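Local coordinates for protein beta-galactosidase/beta-glucuronidase (Faecalibacterium prausnitzii L2-6, PDB 6MVF) that binds flavin mononucleotide and probably hydrolyses beta-linked glycosides, consistent with a beta-glucuronidase of glycosyl hydrolase family 2, at residues D176-G180 / K379-Q384; G115-F119 / Y337-Q341. One frame throughout, in Å; residues are numbered along the deposited sequence.

How the interactions relate
From the N terminus the chain runs through 115-119, 176-180, 337-341 and 379-384, so the two contacts cross: interaction 2 closes a loop from the sugar-binding region to the barrel, and interaction 1 opens inside that loop and closes beyond it. Both bring beta-rich N-terminal parts against the TIM barrel, at points about 10 Å apart between centres. They also touch each other. E380 OE1 and S117 OG lie 2.7 Å apart, a probable hydrogen bond, and Q384 OE1 probably bonds Q338 NE2. Helix 368-385 thus faces the FMN-side turn in interaction 1 while its polar side chains reach both segments of interaction 2.

Interaction 1 of 2, residues D176-G180 / K379-Q384; sequences DYYGG and KELIIQ. With FMN (flavin mononucleotide), chain G.
Y178 lies against helix 368-385 with the K379 chain crossing one face of its ring, K379 CD sitting 4.1 Å from the ring centroid in a CH-pi contact. CG of K379 is anti to the backbone N (chi1 -154°), and from there the extended chain carries NZ past the tyrosine to the FMN phosphate; the modelled approach of NZ to O3P is too short to be trusted in detail, but it places the lysine amine at the phosphate. At the edge of the same ring, E380 CG approaches Y178 CD2 to 3.7 Å. The carboxylate of E380 goes on to S117 and H112, and Y178 OH to E376. I383 wedges between turn and flavin: its CD1 meets Y177 CE2 at 3.6 Å, its CG2 lies near G180 CA, and its CG1 rests 3.6 Å from FMN C7. Y177 carries Y178 CD1 over one ring face and FMN C10 over the other, while its OH accepts from FMN O2' and donates to O3P. The 177-180 segment is a type I' beta turn, and Q384 NE2 gives an almost straight bond to Y178 O (2.6 Å), from above the carbonyl plane. D174 OD2 adds a further hydrogen bond to FMN. The turn lies in the loop between strands 172-173 and 183-189, and across from it the helix packs through I382 on helix 407-423 and on W394 of strand 391-398.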
loop_
_atom_site.group_PDB
_atom_site.type_symbol
_atom_site.label_atom_id
_atom_site.label_comp_id
_atom_site.label_asym_id
_atom_site.label_seq_id
_atom_site.Cartn_x
_atom_site.Cartn_y
_atom_site.Cartn_z
ATOM N N ASP A 176 5.972 -26.992 21.568
ATOM C CA ASP A 176 6.719 -27.228 22.801
ATOM C C ASP A 176 8.092 -27.824 22.585
ATOM O O ASP A 176 8.794 -28.063 23.563
ATOM C CB ASP A 176 5.933 -28.160 23.737
ATOM C CG ASP A 176 4.849 -27.437 24.484
ATOM O OD1 ASP A 176 5.145 -26.359 25.051
ATOM O OD2 ASP A 176 3.702 -27.932 24.489
ATOM N N TYR A 177 8.490 -28.082 21.351
ATOM C CA TYR A 177 9.723 -28.813 21.084
ATOM C C TYR A 177 10.797 -27.853 20.548
ATOM O O TYR A 177 10.884 -27.586 19.348
ATOM C CB TYR A 177 9.451 -29.972 20.136
ATOM C CG TYR A 177 10.627 -30.905 20.055
ATOM C CD1 TYR A 177 10.915 -31.793 21.086
ATOM C CD2 TYR A 177 11.478 -30.865 18.973
ATOM C CE1 TYR A 177 12.009 -32.625 21.007
ATOM C CE2 TYR A 177 12.563 -31.689 18.892
ATOM C CZ TYR A 177 12.825 -32.561 19.901
ATOM O OH TYR A 177 13.919 -33.359 19.774
ATOM N N TYR A 178 11.612 -27.329 21.467
ATOM C CA TYR A 178 12.792 -26.528 21.135
ATOM C C TYR A 178 12.461 -25.369 20.215
ATOM O O TYR A 178 13.252 -25.011 19.344
ATOM C CB TYR A 178 13.878 -27.384 20.507
ATOM C CG TYR A 178 14.507 -28.376 21.446
ATOM C CD1 TYR A 178 13.992 -29.663 21.573
ATOM C CD2 TYR A 178 15.631 -28.036 22.193
ATOM C CE1 TYR A 178 14.574 -30.582 22.423
ATOM C CE2 TYR A 178 16.218 -28.950 23.048
ATOM C CZ TYR A 178 15.687 -30.221 23.155
ATOM O OH TYR A 178 16.268 -31.134 24.001
ATOM N N GLY A 179 11.285 -24.772 20.419
ATOM C CA GLY A 179 10.877 -23.604 19.651
ATOM C C GLY A 179 10.799 -23.848 18.161
ATOM O O GLY A 179 10.989 -22.914 17.372
ATOM N N GLY A 180 10.540 -25.090 17.753
ATOM C CA GLY A 180 10.483 -25.455 16.360
ATOM C C GLY A 180 9.150 -25.116 15.740
ATOM O O GLY A 180 8.186 -24.694 16.405
ATOM N N LYS A 379 20.875 -28.011 19.091
ATOM C CA LYS A 379 19.587 -28.696 18.848
ATOM C C LYS A 379 18.538 -27.655 18.452
ATOM O O LYS A 379 17.748 -27.933 17.604
ATOM C CB LYS A 379 19.200 -29.539 20.060
ATOM C CG LYS A 379 18.304 -30.714 19.741
ATOM C CD LYS A 379 18.091 -31.690 20.857
ATOM C CE LYS A 379 16.936 -32.617 20.582
ATOM N NZ LYS A 379 16.704 -33.580 21.675
ATOM N N GLU A 380 18.554 -26.494 19.079
ATOM C CA GLU A 380 17.613 -25.443 18.714
ATOM C C GLU A 380 17.956 -24.844 17.359
ATOM O O GLU A 380 17.060 -24.493 16.588
ATOM C CB GLU A 380 17.588 -24.347 19.784
ATOM C CG GLU A 380 17.040 -24.794 21.118
ATOM C CD GLU A 380 17.147 -23.708 22.175
ATOM O OE1 GLU A 380 18.174 -22.991 22.207
ATOM O OE2 GLU A 380 16.198 -23.564 22.973
ATOM N N LEU A 381 19.245 -24.695 17.059
ATOM C CA LEU A 381 19.625 -24.108 15.779
ATOM C C LEU A 381 19.167 -24.982 14.621
ATOM O O LEU A 381 18.684 -24.478 13.604
ATOM C CB LEU A 381 21.135 -23.893 15.722
ATOM C CG LEU A 381 21.691 -23.437 14.374
ATOM C CD1 LEU A 381 21.130 -22.054 13.999
ATOM C CD2 LEU A 381 23.228 -23.456 14.381
ATOM N N ILE A 382 19.299 -26.296 14.759
ATOM C CA ILE A 382 18.940 -27.178 13.660
ATOM C C ILE A 382 17.434 -27.316 13.541
ATOM O O ILE A 382 16.892 -27.311 12.437
ATOM C CB ILE A 382 19.626 -28.538 13.850
ATOM C CG1 ILE A 382 21.137 -28.364 13.679
ATOM C CG2 ILE A 382 19.032 -29.592 12.902
ATOM C CD1 ILE A 382 21.918 -29.620 13.897
ATOM N N ILE A 383 16.730 -27.433 14.666
ATOM C CA ILE A 383 15.301 -27.716 14.613
ATOM C C ILE A 383 14.522 -26.487 14.172
ATOM O O ILE A 383 13.544 -26.593 13.429
ATOM C CB ILE A 383 14.828 -28.257 15.976
ATOM C CG1 ILE A 383 15.102 -29.753 16.023
ATOM C CG2 ILE A 383 13.326 -27.999 16.210
ATOM C CD1 ILE A 383 15.516 -30.224 17.363
ATOM N N GLN A 384 14.950 -25.304 14.597
ATOM C CA GLN A 384 14.241 -24.093 14.212
ATOM C C GLN A 384 14.550 -23.671 12.787
ATOM O O GLN A 384 13.726 -22.997 12.162
ATOM C CB GLN A 384 14.565 -22.963 15.191
ATOM C CG GLN A 384 14.110 -23.298 16.588
ATOM C CD GLN A 384 14.504 -22.277 17.633
ATOM O OE1 GLN A 384 15.031 -21.199 17.330
ATOM N NE2 GLN A 384 14.228 -22.610 18.886
HETATM N N1 FMN G . 9.514 -33.965 17.957
HETATM C C2 FMN G . 8.435 -33.333 18.424
HETATM O O2 FMN G . 7.723 -33.839 19.293
HETATM N N3 FMN G . 8.073 -32.139 18.010
HETATM C C4 FMN G . 8.720 -31.481 17.100
HETATM O O4 FMN G . 8.377 -30.372 16.722
HETATM C C4A FMN G . 9.873 -32.100 16.544
HETATM N N5 FMN G . 10.535 -31.434 15.641
HETATM C C5A FMN G . 11.614 -31.945 15.084
HETATM C C6 FMN G . 12.281 -31.218 14.131
HETATM C C7 FMN G . 13.383 -31.725 13.541
HETATM C C7M FMN G . 14.098 -30.932 12.518
HETATM C C8 FMN G . 13.872 -33.037 13.942
HETATM C C8M FMN G . 15.099 -33.595 13.311
HETATM C C9 FMN G . 13.197 -33.764 14.898
HETATM C C9A FMN G . 12.073 -33.269 15.485
HETATM N N10 FMN G . 11.409 -33.983 16.470
HETATM C C10 FMN G . 10.267 -33.408 17.024
HETATM C "C1'" FMN G . 11.925 -35.311 16.774
HETATM C "C2'" FMN G . 12.509 -35.678 18.118
HETATM O "O2'" FMN G . 13.853 -35.307 17.954
HETATM C "C3'" FMN G . 12.524 -37.168 18.373
HETATM O "O3'" FMN G . 11.593 -37.802 17.523
HETATM C "C4'" FMN G . 12.116 -37.572 19.772
HETATM O "O4'" FMN G . 10.995 -36.768 20.106
HETATM C "C5'" FMN G . 13.228 -37.459 20.816
HETATM O "O5'" FMN G . 13.148 -36.238 21.529
HETATM P P FMN G . 14.320 -35.657 22.423
HETATM O O1P FMN G . 13.572 -34.933 23.471
HETATM O O2P FMN G . 15.095 -36.858 22.879
HETATM O O3P FMN G . 15.188 -34.766 21.601
#

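Interaction 2 of 2, residues G115-F119 / Y337-Q341; sequences GFSIF and YQHSQ
F116 and Y337 form an offset stack, their ring centroids 4.5 Å apart and their planes inclined by 15°. The overlap is partial: Y337 CG lies 3.5 Å from F116 CD2, and F116 CE2 sits over the tyrosine ring near its rim. A CH-pi contact adds to the stack, with Y337 CB 3.6 Å from the centroid of the F116 ring and 15° off its normal. The backbone of Y337 directs CB onto that face, and a chi1 of 37°, with CG between the backbone N and the carbonyl carbon, then lays the tyrosine ring alongside the phenylalanine ring. The tyrosine OH is hydrogen-bonded to H302. An alanine in place of F116 is likely to strip Y337 of its stacking partner and open a gap beside P148 and Y160, which also touch the F116 side chain. The contact joins a loop of the family 2 sugar-binding region, between strands 107-113 and 119-122, to the TIM barrel, where 337-341 is part of the beta-alpha loop between strand 331-334 and helix 341-350. S340 is the N-cap of that helix, its OG bonded to D342 N. Van der Waals packing supplies the rest: the extended chain of Q338 runs beside the F116 carbonyl, CG 3.1 Å from F116 O, Q338 OE1 lies near S117 CB, and at the far end I118 CD1 packs on Q341 CG (4.3 Å). No hydrogen bond crosses directly between the segments. R161 bridges them instead, bonding F116 O through NH1 and Q338 O through NH2. Q338 NE2 is hydrogen-bonded to Q384 OE1 of helix 368-385, and the Q341 amide reaches H388 and N385.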
loop_
_atom_site.group_PDB
_atom_site.type_symbol
_atom_site.label_atom_id
_atom_site.label_comp_id
_atom_site.label_asym_id
_atom_site.label_seq_id
_atom_site.Cartn_x
_atom_site.Cartn_y
_atom_site.Cartn_z
ATOM N N GLY A 115 20.981 -16.828 23.896
ATOM C CA GLY A 115 20.297 -15.594 23.584
ATOM C C GLY A 115 19.984 -15.376 22.119
ATOM O O GLY A 115 19.834 -14.233 21.685
ATOM N N PHE A 116 19.879 -16.453 21.347
ATOM C CA PHE A 116 19.708 -16.297 19.908
ATOM C C PHE A 116 18.715 -17.304 19.342
ATOM O O PHE A 116 18.715 -17.531 18.128
ATOM C CB PHE A 116 21.057 -16.426 19.164
ATOM C CG PHE A 116 22.147 -15.573 19.750
ATOM C CD1 PHE A 116 22.889 -16.022 20.843
ATOM C CD2 PHE A 116 22.399 -14.299 19.238
ATOM C CE1 PHE A 116 23.858 -15.224 21.406
ATOM C CE2 PHE A 116 23.376 -13.502 19.779
ATOM C CZ PHE A 116 24.111 -13.961 20.868
ATOM N N SER A 117 17.874 -17.915 20.183
ATOM C CA SER A 117 16.909 -18.884 19.689
ATOM C C SER A 117 15.542 -18.665 20.331
ATOM O O SER A 117 15.423 -18.118 21.434
ATOM C CB SER A 117 17.382 -20.332 19.911
ATOM O OG SER A 117 18.029 -20.496 21.152
ATOM N N ILE A 118 14.511 -19.087 19.590
ATOM C CA ILE A 118 13.127 -18.975 20.027
ATOM C C ILE A 118 12.892 -19.951 21.167
ATOM O O ILE A 118 13.396 -21.085 21.158
ATOM C CB ILE A 118 12.183 -19.258 18.839
ATOM C CG1 ILE A 118 12.367 -18.221 17.740
ATOM C CG2 ILE A 118 10.714 -19.316 19.252
ATOM C CD1 ILE A 118 11.882 -18.695 16.390
ATOM N N PHE A 119 12.140 -19.521 22.172
ATOM C CA PHE A 119 11.646 -20.472 23.155
ATOM C C PHE A 119 10.213 -20.098 23.506
ATOM O O PHE A 119 9.825 -18.925 23.405
ATOM C CB PHE A 119 12.552 -20.536 24.387
ATOM C CG PHE A 119 12.687 -19.237 25.107
ATOM C CD1 PHE A 119 13.649 -18.314 24.728
ATOM C CD2 PHE A 119 11.871 -18.943 26.189
ATOM C CE1 PHE A 119 13.781 -17.114 25.420
ATOM C CE2 PHE A 119 11.993 -17.751 26.866
ATOM C CZ PHE A 119 12.941 -16.839 26.489
ATOM N N TYR A 337 26.244 -16.976 15.641
ATOM C CA TYR A 337 25.101 -17.378 16.453
ATOM C C TYR A 337 23.931 -17.570 15.500
ATOM O O TYR A 337 24.062 -17.388 14.287
ATOM C CB TYR A 337 24.808 -16.331 17.529
ATOM C CG TYR A 337 25.036 -14.941 16.998
ATOM C CD1 TYR A 337 24.108 -14.343 16.138
ATOM C CD2 TYR A 337 26.185 -14.237 17.318
ATOM C CE1 TYR A 337 24.321 -13.069 15.631
ATOM C CE2 TYR A 337 26.414 -12.961 16.808
ATOM C CZ TYR A 337 25.481 -12.377 15.965
ATOM O OH TYR A 337 25.701 -11.108 15.455
ATOM N N GLN A 338 22.792 -17.956 16.051
ATOM C CA GLN A 338 21.583 -18.058 15.249
ATOM C C GLN A 338 21.073 -16.656 14.917
ATOM O O GLN A 338 21.049 -15.774 15.782
ATOM C CB GLN A 338 20.533 -18.866 16.004
ATOM C CG GLN A 338 19.178 -18.881 15.381
ATOM C CD GLN A 338 18.287 -19.900 16.050
ATOM O OE1 GLN A 338 18.765 -20.905 16.576
ATOM N NE2 GLN A 338 16.989 -19.644 16.046
ATOM N N HIS A 339 20.729 -16.427 13.651
ATOM C CA HIS A 339 20.236 -15.118 13.257
ATOM C C HIS A 339 18.698 -15.079 13.282
ATOM O O HIS A 339 18.020 -16.008 13.738
ATOM C CB HIS A 339 20.799 -14.735 11.887
ATOM C CG HIS A 339 22.168 -14.127 11.943
ATOM N ND1 HIS A 339 22.433 -12.847 11.504
ATOM C CD2 HIS A 339 23.346 -14.620 12.392
ATOM C CE1 HIS A 339 23.715 -12.582 11.676
ATOM N NE2 HIS A 339 24.290 -13.640 12.214
ATOM N N SER A 340 18.143 -13.960 12.820
ATOM C CA SER A 340 16.696 -13.793 12.791
ATOM C C SER A 340 16.062 -14.673 11.720
ATOM O O SER A 340 16.604 -14.843 10.622
ATOM C CB SER A 340 16.358 -12.336 12.514
ATOM O OG SER A 340 15.001 -12.193 12.138
ATOM N N GLN A 341 14.884 -15.213 12.023
ATOM C CA GLN A 341 14.118 -15.860 10.969
ATOM C C GLN A 341 13.983 -14.943 9.759
ATOM O O GLN A 341 14.092 -15.396 8.614
ATOM C CB GLN A 341 12.758 -16.297 11.495
ATOM C CG GLN A 341 12.828 -17.548 12.390
ATOM C CD GLN A 341 13.706 -18.628 11.790
ATOM O OE1 GLN A 341 13.418 -19.142 10.706
ATOM N NE2 GLN A 341 14.812 -18.949 12.476
#